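Local coordinates for protein ABC-type amino acid transport system, permease component (Caldanaerobacter subterraneus subsp. tengcongensis MB4, PDB 4YMU) that probably carries amino acids such as arginine across the cell membrane as the membrane-spanning permease component of an ABC transporter, at residues C[26-30]-C[153-157]. Numbering follows the deposited sequence.
Sequences TFLAV and FIVML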
loop_
_atom_site.group_PDB
_atom_site.type_symbol
_atom_site.label_atom_id
_atom_site.label_comp_id
_atom_site.label_asym_id
_atom_site.label_seq_id
_atom_site.Cartn_x
_atom_site.Cartn_y
_atom_site.Cartn_z
ATOM N N THR C 26 -6.921 24.491 20.543
ATOM C CA THR C 26 -6.435 23.470 19.620
ATOM C C THR C 26 -5.674 24.069 18.442
ATOM O O THR C 26 -4.599 23.596 18.085
ATOM C CB THR C 26 -7.593 22.605 19.087
ATOM O OG1 THR C 26 -8.470 22.257 20.165
ATOM C CG2 THR C 26 -7.067 21.329 18.448
ATOM N N PHE C 27 -6.245 25.112 17.850
ATOM C CA PHE C 27 -5.591 25.869 16.797
ATOM C C PHE C 27 -4.184 26.304 17.184
ATOM O O PHE C 27 -3.215 25.990 16.500
ATOM C CB PHE C 27 -6.401 27.121 16.504
ATOM C CG PHE C 27 -6.754 27.287 15.066
ATOM C CD1 PHE C 27 -5.883 27.924 14.195
ATOM C CD2 PHE C 27 -7.965 26.806 14.579
ATOM C CE1 PHE C 27 -6.212 28.081 12.857
ATOM C CE2 PHE C 27 -8.305 26.955 13.245
ATOM C CZ PHE C 27 -7.427 27.597 12.382
ATOM N N LEU C 28 -4.078 27.042 18.277
ATOM C CA LEU C 28 -2.791 27.573 18.719
ATOM C C LEU C 28 -1.777 26.464 19.010
ATOM O O LEU C 28 -0.599 26.589 18.670
ATOM C CB LEU C 28 -2.982 28.472 19.948
ATOM C CG LEU C 28 -1.736 29.126 20.549
ATOM C CD1 LEU C 28 -0.987 29.952 19.505
ATOM C CD2 LEU C 28 -2.118 29.999 21.750
ATOM N N ALA C 29 -2.237 25.382 19.632
ATOM C CA ALA C 29 -1.341 24.294 20.002
ATOM C C ALA C 29 -0.829 23.608 18.747
ATOM O O ALA C 29 0.386 23.506 18.524
ATOM C CB ALA C 29 -2.053 23.298 20.897
ATOM N N VAL C 30 -1.772 23.176 17.915
ATOM C CA VAL C 30 -1.453 22.502 16.670
ATOM C C VAL C 30 -0.548 23.373 15.796
ATOM O O VAL C 30 0.432 22.873 15.243
ATOM C CB VAL C 30 -2.720 22.083 15.913
ATOM C CG1 VAL C 30 -2.363 21.603 14.520
ATOM C CG2 VAL C 30 -3.445 20.981 16.684
ATOM N N PHE C 153 -5.050 17.847 13.523
ATOM C CA PHE C 153 -5.922 18.860 14.090
ATOM C C PHE C 153 -7.231 18.256 14.578
ATOM O O PHE C 153 -7.658 18.519 15.695
ATOM C CB PHE C 153 -6.215 19.926 13.036
ATOM C CG PHE C 153 -7.208 20.969 13.474
ATOM C CD1 PHE C 153 -8.568 20.793 13.250
ATOM C CD2 PHE C 153 -6.782 22.123 14.118
ATOM C CE1 PHE C 153 -9.484 21.753 13.653
ATOM C CE2 PHE C 153 -7.688 23.088 14.518
ATOM C CZ PHE C 153 -9.045 22.901 14.285
ATOM N N ILE C 154 -7.872 17.450 13.740
ATOM C CA ILE C 154 -9.155 16.862 14.116
ATOM C C ILE C 154 -9.004 16.023 15.381
ATOM O O ILE C 154 -9.833 16.101 16.287
ATOM C CB ILE C 154 -9.749 15.999 12.976
ATOM C CG1 ILE C 154 -10.101 16.873 11.767
ATOM C CG2 ILE C 154 -10.970 15.221 13.455
ATOM C CD1 ILE C 154 -10.688 16.103 10.607
ATOM N N VAL C 155 -7.922 15.255 15.452
ATOM C CA VAL C 155 -7.655 14.405 16.604
ATOM C C VAL C 155 -7.406 15.259 17.857
ATOM O O VAL C 155 -7.867 14.928 18.960
ATOM C CB VAL C 155 -6.434 13.511 16.349
ATOM C CG1 VAL C 155 -6.016 12.794 17.620
ATOM C CG2 VAL C 155 -6.751 12.505 15.270
ATOM N N MET C 156 -6.687 16.362 17.672
ATOM C CA MET C 156 -6.328 17.236 18.766
ATOM C C MET C 156 -7.523 17.962 19.377
ATOM O O MET C 156 -7.454 18.369 20.524
ATOM C CB MET C 156 -5.270 18.237 18.310
ATOM C CG MET C 156 -3.890 17.636 18.184
ATOM S SD MET C 156 -3.221 17.114 19.782
ATOM C CE MET C 156 -2.509 18.669 20.304
ATOM N N LEU C 157 -8.600 18.134 18.611
ATOM C CA LEU C 157 -9.839 18.712 19.136
ATOM C C LEU C 157 -10.343 17.828 20.256
ATOM O O LEU C 157 -10.625 18.295 21.362
ATOM C CB LEU C 157 -10.911 18.814 18.051
ATOM C CG LEU C 157 -10.760 19.987 17.080
ATOM C CD1 LEU C 157 -11.936 20.040 16.121
ATOM C CD2 LEU C 157 -10.632 21.303 17.840
#
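In the transmembrane core of this ABC permease, helix 12-44 packs against helix 129-160, whose Val155 and Met156 line the pocket of the bound arginine; across the joint Thr26, Phe27 and Val30 meet Phe153, Met156 and Leu157. The segment axes cross obliquely, 9.8 Å apart at closest, with 128° between their N-to-C directions. Thr26 points its methyl at the other backbone: with CG2 anti to its own N, that methyl rests 3.5 Å from Met156 C. OG1 turns back to a hydrogen bond with Thr22 O, which satisfies the hydroxyl within its own helix and lets a threonine sit buried here, while Leu157, its side chain at about a right angle to that of Thr26, sets CD2 3.3 Å from OG1. One turn on, Val30 CG2 lies alongside the start of the Met156 chain, 3.7 Å from Met156 CB. The bent methionine reaches on to Leu95 and the arginine, as a flexible thioether allows. Toward the surface, Phe153 directs its edge at the face of Phe27 in an offset edge-to-face pair, planes at 80° and CE2 of Phe153 3.7 Å from CD2 of Phe27; Phe203 of helix 186-214 makes another edge-to-face pair with Phe153. A serine at Thr26 lacks CG2 and would probably leave a gap over the Met156-Leu157 peptide. Across these two segments the contact is largely apolar, resting on dispersion and fit, and through Met156 the joint backs onto the pocket of the bound arginine, probably the transported substrate.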